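Side-chain contacts in alginate lyase, family PL7 (Zobellia galactanivorans, PDB 3ZPY), which probably cleaves alginate, the brown-algal polymer of mannuronate and guluronate, by beta-elimination, the present chain being the catalytic domain of a longer polysaccharide lyase: residues D137-V142 and L186-G191; V155-S160 and S200-K205; N49-D54 and V77-M82; S6-T11 and K241-T246. All coordinates share one frame; numbering follows the deposited sequence. Where two conformers were deposited one is given.

Contact 1 (D137-V142 and L186-G191)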
loop_
_atom_site.group_PDB
_atom_site.type_symbol
_atom_site.label_atom_id
_atom_site.label_comp_id
_atom_site.label_asym_id
_atom_site.label_seq_id
_atom_site.Cartn_x
_atom_site.Cartn_y
_atom_site.Cartn_z
ATOM N N ASP A 137 5.389 13.014 -5.076
ATOM C CA ASP A 137 5.648 11.591 -4.820
ATOM C C ASP A 137 4.486 11.006 -3.989
ATOM O O ASP A 137 3.317 11.309 -4.358
ATOM C CB ASP A 137 7.032 11.371 -4.203
ATOM C CG ASP A 137 8.173 11.656 -5.169
ATOM O OD1 ASP A 137 8.120 11.372 -6.409
ATOM O OD2 ASP A 137 9.168 12.181 -4.654
ATOM N N ASP A 138 4.691 10.193 -2.930
ATOM C CA ASP A 138 3.543 9.751 -2.117
ATOM C C ASP A 138 2.884 10.941 -1.448
ATOM O O ASP A 138 3.503 11.661 -0.687
ATOM C CB ASP A 138 3.973 8.813 -0.996
ATOM C CG ASP A 138 4.549 7.482 -1.487
ATOM O OD1 ASP A 138 4.331 7.071 -2.644
ATOM O OD2 ASP A 138 5.330 6.845 -0.704
ATOM N N VAL A 139 1.575 11.076 -1.700
ATOM C CA VAL A 139 0.730 12.101 -1.035
ATOM C C VAL A 139 0.479 11.681 0.411
ATOM O O VAL A 139 0.597 12.463 1.343
ATOM C CB VAL A 139 -0.577 12.304 -1.798
ATOM C CG1 VAL A 139 -1.538 13.159 -1.033
ATOM C CG2 VAL A 139 -0.320 12.859 -3.200
ATOM N N VAL A 140 0.091 10.401 0.575
ATOM C CA VAL A 140 -0.132 9.853 1.970
ATOM C C VAL A 140 0.200 8.375 1.922
ATOM O O VAL A 140 -0.085 7.702 0.910
ATOM C CB VAL A 140 -1.580 10.149 2.495
ATOM C CG1 VAL A 140 -2.653 9.328 1.730
ATOM C CG2 VAL A 140 -1.681 9.877 4.008
ATOM N N ARG A 141 0.800 7.921 3.011
ATOM C CA ARG A 141 0.976 6.510 3.311
ATOM C C ARG A 141 0.298 6.201 4.631
ATOM O O ARG A 141 0.609 6.828 5.653
ATOM C CB ARG A 141 2.456 6.195 3.427
ATOM C CG ARG A 141 3.159 6.173 2.074
ATOM C CD ARG A 141 4.523 5.459 2.167
ATOM N NE ARG A 141 5.409 5.993 3.212
ATOM C CZ ARG A 141 6.172 7.062 3.062
ATOM N NH1 ARG A 141 6.137 7.784 1.950
ATOM N NH2 ARG A 141 6.953 7.478 4.073
ATOM N N VAL A 142 -0.611 5.196 4.635
ATOM C CA VAL A 142 -1.324 4.756 5.832
ATOM C C VAL A 142 -0.582 3.516 6.327
ATOM O O VAL A 142 -0.469 2.556 5.565
ATOM C CB VAL A 142 -2.757 4.436 5.417
ATOM C CG1 VAL A 142 -3.513 3.916 6.641
ATOM C CG2 VAL A 142 -3.481 5.637 4.808
ATOM N N LEU A 186 -10.330 6.175 2.624
ATOM C CA LEU A 186 -9.294 7.213 2.335
ATOM C C LEU A 186 -9.882 8.113 1.267
ATOM O O LEU A 186 -10.284 7.649 0.183
ATOM C CB LEU A 186 -8.065 6.477 1.871
ATOM C CG LEU A 186 -6.845 7.365 1.639
ATOM C CD1 LEU A 186 -6.444 8.073 2.921
ATOM C CD2 LEU A 186 -5.703 6.505 1.074
ATOM N N VAL A 187 -10.014 9.393 1.596
ATOM C CA VAL A 187 -10.729 10.362 0.740
ATOM C C VAL A 187 -9.729 11.460 0.410
ATOM O O VAL A 187 -9.062 11.974 1.287
ATOM C CB VAL A 187 -11.955 10.923 1.415
ATOM C CG1 VAL A 187 -12.693 11.843 0.432
ATOM C CG2 VAL A 187 -12.964 9.776 1.829
ATOM N N TYR A 188 -9.762 11.898 -0.840
ATOM C CA TYR A 188 -9.052 13.105 -1.285
ATOM C C TYR A 188 -10.123 13.936 -1.975
ATOM O O TYR A 188 -10.654 13.521 -3.004
ATOM C CB TYR A 188 -7.925 12.705 -2.302
ATOM C CG TYR A 188 -6.810 13.726 -2.487
ATOM C CD1 TYR A 188 -6.799 15.008 -1.873
ATOM C CD2 TYR A 188 -5.692 13.357 -3.223
ATOM C CE1 TYR A 188 -5.723 15.934 -2.101
ATOM C CE2 TYR A 188 -4.590 14.251 -3.444
ATOM C CZ TYR A 188 -4.611 15.508 -2.841
ATOM O OH TYR A 188 -3.499 16.369 -3.098
ATOM N N SER A 189 -10.446 15.090 -1.352
ATOM C CA SER A 189 -11.575 15.918 -1.816
ATOM C C SER A 189 -11.375 17.289 -1.306
ATOM O O SER A 189 -10.980 17.487 -0.142
ATOM C CB SER A 189 -12.925 15.337 -1.292
ATOM O OG SER A 189 -14.007 16.126 -1.807
ATOM N N GLY A 190 -11.593 18.267 -2.165
ATOM C CA GLY A 190 -11.434 19.658 -1.719
ATOM C C GLY A 190 -10.013 20.077 -1.323
ATOM O O GLY A 190 -9.832 21.046 -0.644
ATOM N N GLY A 191 -9.040 19.287 -1.786
ATOM C CA GLY A 191 -7.683 19.377 -1.493
ATOM C C GLY A 191 -7.310 18.842 -0.107
ATOM O O GLY A 191 -6.193 18.932 0.291
#
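R141 NH1 donates to D138 OD2 at 2.9 Å on one side of segment 137–142, while V139, V140 and V142 turn to the other side and meet L186 and Y188. The salt bridge is somewhat bent (148° at the hydrogen) and uses the anti lone pair of OD2, with the carboxylate oxygen tilted out of the guanidinium plane. Both groups have second partners: H125 holds D138 OD1, and E165 and Q143 take the remaining nitrogens of R141. Across the interior, V139 CG1, which stands opposite its own backbone nitrogen (chi1 171°), is thereby put obliquely to the Y188 ring, 4.0 Å from CE2, the two side chains crossing at about a right angle. V140 CG1 and L186 CD1 meet tip to tip at 4.2 Å, and V142 CG2 approaches the same leucine methyl at 4.3 Å. V139 and V140 can both point inward because they form a classic beta bulge opposite I124. V193 also packs against V139, V140 and Y188, joining the two sheets of the jelly roll here. Loose methyl contacts of this kind carry little directional preference, so the fixed directions belong to the polar network on the opposite side of the strand.

Contact 2 (V155-S160 and S200-K205)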
loop_
_atom_site.group_PDB
_atom_site.type_symbol
_atom_site.label_atom_id
_atom_site.label_comp_id
_atom_site.label_asym_id
_atom_site.label_seq_id
_atom_site.Cartn_x
_atom_site.Cartn_y
_atom_site.Cartn_z
ATOM N N VAL A 155 -0.179 -1.620 18.072
ATOM C CA VAL A 155 0.664 -0.838 17.161
ATOM C C VAL A 155 0.121 0.572 17.078
ATOM O O VAL A 155 -1.020 0.878 17.574
ATOM C CB VAL A 155 0.652 -1.518 15.735
ATOM C CG1 VAL A 155 1.273 -2.907 15.768
ATOM C CG2 VAL A 155 -0.757 -1.578 15.152
ATOM N N LYS A 156 0.884 1.414 16.408
ATOM C CA LYS A 156 0.326 2.757 16.113
ATOM C C LYS A 156 0.004 2.918 14.646
ATOM O O LYS A 156 0.719 2.389 13.766
ATOM C CB LYS A 156 1.293 3.850 16.547
ATOM C CG LYS A 156 1.465 3.888 18.061
ATOM C CD LYS A 156 2.454 5.008 18.406
ATOM C CE LYS A 156 2.617 5.095 19.904
ATOM N NZ LYS A 156 3.360 6.338 20.270
ATOM N N LEU A 157 -1.100 3.621 14.357
ATOM C CA LEU A 157 -1.336 4.119 13.053
ATOM C C LEU A 157 -0.311 5.253 12.808
ATOM O O LEU A 157 -0.192 6.202 13.615
ATOM C CB LEU A 157 -2.770 4.652 12.954
ATOM C CG LEU A 157 -3.175 5.271 11.667
ATOM C CD1 LEU A 157 -3.289 4.307 10.483
ATOM C CD2 LEU A 157 -4.444 6.104 11.839
ATOM N N LYS A 158 0.329 5.239 11.638
ATOM C CA LYS A 158 1.306 6.329 11.304
ATOM C C LYS A 158 0.941 6.839 9.928
ATOM O O LYS A 158 0.836 6.047 8.989
ATOM C CB LYS A 158 2.735 5.813 11.368
ATOM C CG LYS A 158 3.730 6.875 11.074
ATOM C CD LYS A 158 5.135 6.396 11.471
ATOM C CE LYS A 158 6.146 7.538 11.258
ATOM N NZ LYS A 158 7.518 7.078 11.732
ATOM N N ILE A 159 0.784 8.181 9.836
ATOM C CA ILE A 159 0.430 8.820 8.573
ATOM C C ILE A 159 1.654 9.537 8.046
ATOM O O ILE A 159 2.118 10.499 8.676
ATOM C CB ILE A 159 -0.713 9.780 8.792
ATOM C CG1 ILE A 159 -1.968 9.026 9.426
ATOM C CG2 ILE A 159 -1.089 10.417 7.442
ATOM C CD1 ILE A 159 -2.493 7.920 8.597
ATOM N N SER A 160 2.145 9.031 6.919
ATOM C CA SER A 160 3.390 9.605 6.333
ATOM C C SER A 160 3.064 10.022 4.886
ATOM O O SER A 160 1.909 10.126 4.527
ATOM C CB SER A 160 4.488 8.539 6.407
ATOM O OG SER A 160 4.862 8.270 7.748
ATOM N N SER A 200 -14.779 6.474 11.932
ATOM C CA SER A 200 -14.315 7.680 12.595
ATOM C C SER A 200 -13.217 8.366 11.730
ATOM O O SER A 200 -12.298 7.700 11.271
ATOM C CB SER A 200 -13.647 7.275 13.959
ATOM O OG SER A 200 -14.542 6.773 14.966
ATOM N N SER A 201 -13.357 9.668 11.572
ATOM C CA SER A 201 -12.212 10.400 10.950
ATOM C C SER A 201 -11.054 10.425 11.934
ATOM O O SER A 201 -11.129 11.051 13.006
ATOM C CB SER A 201 -12.613 11.806 10.593
ATOM O OG SER A 201 -11.495 12.520 10.139
ATOM N N VAL A 202 -9.972 9.775 11.505
ATOM C CA VAL A 202 -8.788 9.723 12.398
ATOM C C VAL A 202 -7.618 10.636 11.975
ATOM O O VAL A 202 -6.719 10.925 12.746
ATOM C CB VAL A 202 -8.285 8.273 12.614
ATOM C CG1 VAL A 202 -9.412 7.411 13.178
ATOM C CG2 VAL A 202 -7.841 7.657 11.305
ATOM N N PHE A 203 -7.723 11.119 10.748
ATOM C CA PHE A 203 -6.659 12.034 10.187
ATOM C C PHE A 203 -7.309 12.825 9.065
ATOM O O PHE A 203 -7.886 12.210 8.164
ATOM C CB PHE A 203 -5.498 11.212 9.598
ATOM C CG PHE A 203 -4.512 12.106 8.930
ATOM C CD1 PHE A 203 -3.606 12.819 9.636
ATOM C CD2 PHE A 203 -4.605 12.262 7.548
ATOM C CE1 PHE A 203 -2.736 13.725 8.984
ATOM C CE2 PHE A 203 -3.745 13.120 6.890
ATOM C CZ PHE A 203 -2.812 13.844 7.602
ATOM N N ARG A 204 -7.124 14.128 9.066
ATOM C CA ARG A 204 -7.628 14.927 7.965
ATOM C C ARG A 204 -6.722 16.152 7.872
ATOM O O ARG A 204 -6.566 16.870 8.898
ATOM C CB ARG A 204 -9.087 15.358 8.253
ATOM C CG ARG A 204 -9.609 16.359 7.248
ATOM C CD ARG A 204 -11.084 16.674 7.476
ATOM N NE ARG A 204 -11.470 17.947 6.857
ATOM C CZ ARG A 204 -11.872 18.077 5.584
ATOM N NH1 ARG A 204 -12.029 16.987 4.827
ATOM N NH2 ARG A 204 -12.220 19.283 5.136
ATOM N N LYS A 205 -6.217 16.477 6.646
ATOM C CA LYS A 205 -5.274 17.580 6.534
ATOM C C LYS A 205 -5.286 18.062 5.111
ATOM O O LYS A 205 -5.295 17.270 4.168
ATOM C CB LYS A 205 -3.857 17.126 6.945
ATOM C CG LYS A 205 -2.882 18.315 7.070
ATOM C CD LYS A 205 -1.605 17.823 7.788
ATOM C CE LYS A 205 -0.554 18.945 7.969
ATOM N NZ LYS A 205 -1.136 19.979 8.844
#
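Segment 200–205 first reaches segment 155–160 at V202, whose CG2 lies 3.8 Å from L157 CD2. That methyl branch occupies the position between the backbone N and the carbonyl carbon, and the two side chains cross obliquely. F203 follows, and it too turns inward: V202 and F203 form a classic beta bulge opposite L195, which lets consecutive residues face the other sheet. Its ring lies flat against I159, with CG2 of the isoleucine 3.7 Å from the ring centroid and just 7° off the ring normal, a CH-pi contact over the middle of the face. I159 CG2 gets there by standing anti to its own backbone nitrogen (chi1 of CG1 -57°), while I159 CG1 stays 4.0 Å from F203 CG, near the ring's root. V163 and T164 of the short helix 162–165 touch the same phenylalanine. With an alanine at F203, I159 CG2 would lose the ring face beneath it and a gap would probably open between the sheets. R204 then turns outward to a salt bridge with E194 and a cation-pi contact with Y192. R204 thus carries its charge on the outer side of this outermost strand, while V202 and F203 meet the facing sheet through methyl and ring carbons, an attachment that depends on close shape matching more than on polar bonds.

Contact 3 (N49-D54 and V77-M82)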
loop_
_atom_site.group_PDB
_atom_site.type_symbol
_atom_site.label_atom_id
_atom_site.label_comp_id
_atom_site.label_asym_id
_atom_site.label_seq_id
_atom_site.Cartn_x
_atom_site.Cartn_y
_atom_site.Cartn_z
ATOM N N ASN A 49 3.811 -17.364 -1.781
ATOM C CA ASN A 49 4.863 -16.625 -1.118
ATOM C C ASN A 49 4.504 -15.108 -1.025
ATOM O O ASN A 49 5.079 -14.381 -0.226
ATOM C CB ASN A 49 6.165 -16.719 -1.871
ATOM C CG ASN A 49 6.877 -18.072 -1.682
ATOM O OD1 ASN A 49 7.334 -18.666 -2.660
ATOM N ND2 ASN A 49 6.789 -18.616 -0.497
ATOM N N TYR A 50 3.619 -14.636 -1.933
ATOM C CA TYR A 50 3.412 -13.175 -2.157
ATOM C C TYR A 50 1.979 -12.673 -2.178
ATOM O O TYR A 50 1.687 -11.585 -1.682
ATOM C CB TYR A 50 4.030 -12.737 -3.505
ATOM C CG TYR A 50 5.518 -13.016 -3.603
ATOM C CD1 TYR A 50 6.432 -12.549 -2.610
ATOM C CD2 TYR A 50 6.014 -13.821 -4.628
ATOM C CE1 TYR A 50 7.763 -12.871 -2.735
ATOM C CE2 TYR A 50 7.355 -14.140 -4.759
ATOM C CZ TYR A 50 8.238 -13.680 -3.799
ATOM O OH TYR A 50 9.582 -13.955 -3.920
ATOM N N PHE A 51 1.120 -13.408 -2.870
ATOM C CA PHE A 51 -0.164 -12.872 -3.306
ATOM C C PHE A 51 -1.090 -14.050 -3.460
ATOM O O PHE A 51 -0.967 -14.817 -4.445
ATOM C CB PHE A 51 0.013 -12.108 -4.667
ATOM C CG PHE A 51 -1.289 -11.480 -5.169
ATOM C CD1 PHE A 51 -1.755 -10.267 -4.644
ATOM C CD2 PHE A 51 -2.008 -12.094 -6.179
ATOM C CE1 PHE A 51 -2.918 -9.693 -5.131
ATOM C CE2 PHE A 51 -3.141 -11.507 -6.672
ATOM C CZ PHE A 51 -3.598 -10.326 -6.169
ATOM N N TYR A 52 -2.057 -14.181 -2.508
ATOM C CA TYR A 52 -2.841 -15.398 -2.452
ATOM C C TYR A 52 -4.136 -15.122 -1.756
ATOM O O TYR A 52 -4.340 -14.077 -1.181
ATOM C CB TYR A 52 -2.034 -16.574 -1.832
ATOM C CG TYR A 52 -1.596 -16.360 -0.402
ATOM C CD1 TYR A 52 -2.461 -16.735 0.625
ATOM C CD2 TYR A 52 -0.384 -15.739 -0.086
ATOM C CE1 TYR A 52 -2.102 -16.553 1.964
ATOM C CE2 TYR A 52 -0.013 -15.480 1.261
ATOM C CZ TYR A 52 -0.908 -15.939 2.250
ATOM O OH TYR A 52 -0.600 -15.727 3.552
ATOM N N THR A 53 -4.988 -16.138 -1.757
ATOM C CA THR A 53 -6.316 -15.967 -1.088
ATOM C C THR A 53 -6.723 -17.194 -0.286
ATOM O O THR A 53 -6.300 -18.325 -0.642
ATOM C CB THR A 53 -7.436 -15.566 -2.105
ATOM O OG1 THR A 53 -8.626 -15.267 -1.390
ATOM C CG2 THR A 53 -7.673 -16.661 -3.134
ATOM N N ASP A 54 -7.602 -16.987 0.720
ATOM C CA ASP A 54 -8.304 -18.106 1.374
ATOM C C ASP A 54 -9.757 -18.079 1.099
ATOM O O ASP A 54 -10.493 -18.814 1.752
ATOM C CB ASP A 54 -8.028 -18.063 2.911
ATOM C CG ASP A 54 -8.573 -16.760 3.559
ATOM O OD1 ASP A 54 -9.197 -15.949 2.806
ATOM O OD2 ASP A 54 -8.343 -16.569 4.767
ATOM N N VAL A 77 4.346 -5.592 -2.491
ATOM C CA VAL A 77 3.450 -6.437 -3.260
ATOM C C VAL A 77 2.100 -5.727 -3.093
ATOM O O VAL A 77 1.660 -5.549 -1.990
ATOM C CB VAL A 77 3.411 -7.841 -2.704
ATOM C CG1 VAL A 77 2.263 -8.591 -3.373
ATOM C CG2 VAL A 77 4.748 -8.564 -2.829
ATOM N N GLU A 78 1.535 -5.186 -4.152
ATOM C CA GLU A 78 0.508 -4.132 -3.997
ATOM C C GLU A 78 -0.277 -3.957 -5.314
ATOM O O GLU A 78 0.168 -4.376 -6.317
ATOM C CB GLU A 78 1.266 -2.853 -3.526
ATOM C CG GLU A 78 0.573 -1.670 -3.122
ATOM C CD GLU A 78 1.501 -0.564 -2.766
ATOM O OE1 GLU A 78 2.340 -0.132 -3.521
ATOM O OE2 GLU A 78 1.104 0.054 -1.836
ATOM N N LEU A 79 -1.431 -3.306 -5.218
ATOM C CA LEU A 79 -2.201 -2.931 -6.400
ATOM C C LEU A 79 -2.049 -1.460 -6.695
ATOM O O LEU A 79 -1.987 -0.625 -5.740
ATOM C CB LEU A 79 -3.689 -3.235 -6.119
ATOM C CG LEU A 79 -3.995 -4.634 -5.583
ATOM C CD1 LEU A 79 -5.507 -4.755 -5.404
ATOM C CD2 LEU A 79 -3.495 -5.671 -6.553
ATOM N N ARG A 80 -2.048 -1.162 -8.006
ATOM C CA ARG A 80 -1.981 0.189 -8.515
ATOM C C ARG A 80 -3.262 0.525 -9.257
ATOM O O ARG A 80 -3.573 -0.152 -10.214
ATOM C CB ARG A 80 -0.709 0.301 -9.391
ATOM C CG ARG A 80 -0.363 1.744 -9.851
ATOM C CD ARG A 80 -1.038 2.146 -11.143
ATOM N NE ARG A 80 -0.321 3.321 -11.671
ATOM C CZ ARG A 80 -0.860 4.517 -11.960
ATOM N NH1 ARG A 80 -2.152 4.788 -11.792
ATOM N NH2 ARG A 80 -0.095 5.482 -12.414
ATOM N N GLU A 81 -3.976 1.556 -8.828
ATOM C CA GLU A 81 -5.265 1.915 -9.448
ATOM C C GLU A 81 -5.142 2.167 -10.922
ATOM O O GLU A 81 -4.239 2.956 -11.365
ATOM C CB GLU A 81 -5.815 3.158 -8.774
ATOM C CG GLU A 81 -7.269 3.444 -9.160
ATOM C CD GLU A 81 -7.709 4.842 -8.821
ATOM O OE1 GLU A 81 -6.891 5.610 -8.202
ATOM O OE2 GLU A 81 -8.832 5.238 -9.256
ATOM N N MET A 82 -6.017 1.524 -11.694
ATOM C CA MET A 82 -6.164 1.766 -13.144
ATOM C C MET A 82 -7.526 2.396 -13.466
ATOM O O MET A 82 -8.423 2.365 -12.615
ATOM C CB MET A 82 -5.886 0.521 -13.964
ATOM C CG MET A 82 -4.503 -0.109 -13.689
ATOM S SD MET A 82 -3.120 0.867 -14.237
ATOM C CE MET A 82 -3.216 0.586 -16.011
#
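The two sheets of the PL7 jelly roll pack together where Y50 and F51, at the outermost strand 51–53 of one, meet V77 and L79 of strand 76–83 in the other. V77 is the centre of it: CG1, anti to its backbone nitrogen (chi1 169°), comes to 3.5 Å from the carbonyl oxygen Y50 O and to 4.4 Å from F51 CB. Its other methyl, CG2, lies 4.3 Å from Y50 CB, oblique to the tyrosine ring. Further along, L79 CD2 approaches F51 CE1 at 4.3 Å, again obliquely, as the end of the leucine bends nearer than its first bond suggests. Y50 and F51 form a classic beta bulge opposite D47, and strand 76–83 carries the Arg-x-Glu-Leu-Arg sequence familiar in this family. In that sequence V77 and L79 serve the interior, whereas E78 points away from strand 51–53 to salt bridges with R76 and K218. The Y50 ring is covered on one face by N49 CB, 3.9 Å above its centre, and its hydroxyl is bonded to G22 O, so the ring is held at both its face and its far end. R80 NH1 donates to E81 O at 2.8 Å, with the acceptor in the guanidinium plane and the donor nearly in line with the C=O bond. E81 itself is tied by its two carboxylate oxygens to F217 N and to H247.

Contact 4 (S6-T11 and K241-T246)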
loop_
_atom_site.group_PDB
_atom_site.type_symbol
_atom_site.label_atom_id
_atom_site.label_comp_id
_atom_site.label_asym_id
_atom_site.label_seq_id
_atom_site.Cartn_x
_atom_site.Cartn_y
_atom_site.Cartn_z
ATOM N N SER A 6 -10.435 -12.968 -8.491
ATOM C CA SER A 6 -11.901 -13.252 -8.409
ATOM C C SER A 6 -12.460 -12.934 -6.978
ATOM O O SER A 6 -13.478 -12.274 -6.844
ATOM C CB SER A 6 -12.135 -14.745 -8.757
ATOM O OG SER A 6 -12.014 -14.933 -10.137
ATOM N N VAL A 7 -11.737 -13.364 -5.926
ATOM C CA VAL A 7 -12.185 -13.119 -4.560
ATOM C C VAL A 7 -12.260 -11.610 -4.292
ATOM O O VAL A 7 -13.212 -11.126 -3.651
ATOM C CB VAL A 7 -11.285 -13.870 -3.546
ATOM C CG1 VAL A 7 -11.529 -13.340 -2.151
ATOM C CG2 VAL A 7 -11.463 -15.395 -3.704
ATOM N N LEU A 8 -11.241 -10.829 -4.753
ATOM C CA LEU A 8 -11.185 -9.422 -4.443
ATOM C C LEU A 8 -12.035 -8.595 -5.427
ATOM O O LEU A 8 -12.354 -7.411 -5.160
ATOM C CB LEU A 8 -9.732 -8.977 -4.457
ATOM C CG LEU A 8 -9.401 -7.687 -3.719
ATOM C CD1 LEU A 8 -9.754 -7.641 -2.223
ATOM C CD2 LEU A 8 -7.867 -7.397 -3.900
ATOM N N GLY A 9 -12.418 -9.207 -6.551
ATOM C CA GLY A 9 -13.223 -8.487 -7.572
ATOM C C GLY A 9 -12.444 -7.487 -8.388
ATOM O O GLY A 9 -12.961 -6.406 -8.703
ATOM N N ILE A 10 -11.202 -7.796 -8.706
ATOM C CA ILE A 10 -10.292 -6.841 -9.437
ATOM C C ILE A 10 -10.069 -7.387 -10.841
ATOM O O ILE A 10 -10.201 -8.569 -11.091
ATOM C CB ILE A 10 -8.924 -6.599 -8.711
ATOM C CG1 ILE A 10 -8.150 -7.929 -8.483
ATOM C CG2 ILE A 10 -9.177 -5.861 -7.343
ATOM C CD1 ILE A 10 -6.763 -7.676 -7.917
ATOM N N THR A 11 -9.699 -6.507 -11.769
ATOM C CA THR A 11 -9.437 -6.935 -13.150
ATOM C C THR A 11 -8.228 -6.062 -13.630
ATOM O O THR A 11 -7.955 -5.045 -12.983
ATOM C CB THR A 11 -10.649 -6.635 -14.076
ATOM O OG1 THR A 11 -10.761 -5.174 -14.178
ATOM C CG2 THR A 11 -11.944 -7.290 -13.529
ATOM N N LYS A 241 -10.060 -7.213 2.082
ATOM C CA LYS A 241 -11.300 -7.609 1.388
ATOM C C LYS A 241 -12.167 -6.367 1.203
ATOM O O LYS A 241 -11.833 -5.283 1.711
ATOM C CB LYS A 241 -12.097 -8.661 2.169
ATOM C CG LYS A 241 -12.557 -8.310 3.546
ATOM C CD LYS A 241 -13.135 -9.560 4.240
ATOM C CE LYS A 241 -13.604 -9.175 5.594
ATOM N NZ LYS A 241 -14.329 -10.320 6.249
ATOM N N ASN A 242 -13.313 -6.473 0.509
ATOM C CA ASN A 242 -14.279 -5.411 0.376
ATOM C C ASN A 242 -13.626 -4.125 -0.159
ATOM O O ASN A 242 -13.795 -3.030 0.461
ATOM C CB ASN A 242 -14.959 -5.109 1.761
ATOM C CG ASN A 242 -15.707 -6.257 2.283
ATOM O OD1 ASN A 242 -16.001 -7.191 1.571
ATOM N ND2 ASN A 242 -15.826 -6.264 3.609
ATOM N N LEU A 243 -12.848 -4.245 -1.230
ATOM C CA LEU A 243 -12.104 -3.146 -1.839
ATOM C C LEU A 243 -12.993 -2.487 -2.891
ATOM O O LEU A 243 -13.526 -3.151 -3.770
ATOM C CB LEU A 243 -10.889 -3.756 -2.562
ATOM C CG LEU A 243 -10.031 -2.733 -3.358
ATOM C CD1 LEU A 243 -9.438 -1.574 -2.567
ATOM C CD2 LEU A 243 -8.904 -3.488 -4.047
ATOM N N SER A 244 -13.038 -1.171 -2.844
ATOM C CA SER A 244 -13.583 -0.423 -3.972
ATOM C C SER A 244 -13.015 0.959 -4.030
ATOM O O SER A 244 -12.630 1.525 -3.005
ATOM C CB SER A 244 -15.097 -0.334 -3.854
ATOM O OG SER A 244 -15.450 0.492 -2.789
ATOM N N VAL A 245 -12.965 1.507 -5.240
ATOM C CA VAL A 245 -12.623 2.915 -5.437
ATOM C C VAL A 245 -13.844 3.611 -6.080
ATOM O O VAL A 245 -14.485 3.030 -6.959
ATOM C CB VAL A 245 -11.354 3.078 -6.279
ATOM C CG1 VAL A 245 -11.243 4.503 -6.771
ATOM C CG2 VAL A 245 -10.155 2.823 -5.411
ATOM N N THR A 246 -14.162 4.800 -5.549
ATOM C CA THR A 246 -15.294 5.598 -6.053
ATOM C C THR A 246 -14.770 6.977 -6.421
ATOM O O THR A 246 -13.992 7.593 -5.679
ATOM C CB THR A 246 -16.385 5.709 -4.993
ATOM O OG1 THR A 246 -16.721 4.424 -4.566
ATOM C CG2 THR A 246 -17.581 6.416 -5.546
HETATM O O HOH W 1 -13.444 -8.996 -1.029
HETATM O O HOH W 2 -13.285 -6.704 -2.717
HETATM O O HOH W 3 -12.642 -4.695 -5.841
#
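V7 is joined to N242 through water 1, which accepts from N242 N at 3.0 Å and gives only a weak bond to V7 O. L8, the last residue of the short N-terminal helix, does most of the packing. Its CD1 rests 3.9 Å from K241 CA, and its CD2 meets L243 CD2 at 4.0 Å. The carbonyl at this helix end is used as well: water 2 donates to L8 O at 2.7 Å and accepts from L243 N at 2.9 Å. Water 3 lies 2.8 Å from L8 O and 2.7 Å from L243 O. G9, with positive phi, is the C-prime residue of a Schellman motif, turning the chain out of the helix and on to I10. The CG2 methyl of I10, anti to its carbonyl carbon, then touches L243 CD2 at 4.1 Å. L79 lies against L8, I10 and L243, so the helix end packs over residues of both sheets. K241 sends its amine away, to a salt bridge with E56 and a cation-pi contact with W57. Leucine and isoleucine methyls supply the dry part of the contact, while ordered water links backbone groups of the helix end to those at the corner of strand 235–247.

Contacts 1, 2 and 3 are buried and join the two sheets of the jelly roll by carbon packing; contact 4 is partly buried and sets the N-terminal helix on a strand near the C-terminus, with water between backbones. Contacts 1 and 2 are neighbours: strands 138–146 and 154–160 lie side by side in one sheet, and V140 CG2 touches I159 CG2 at 3.5 Å. Contacts 3 and 4 share another cluster, in which L79 CD1 meets L8 CD2 at 3.8 Å. These two pairs are separate, the centres of contacts 1 and 3 lying about 21 Å apart on opposite sides of the chain's centre. Aromatic face packing distinguishes contact 2; contacts 1 and 3 meet their rings obliquely.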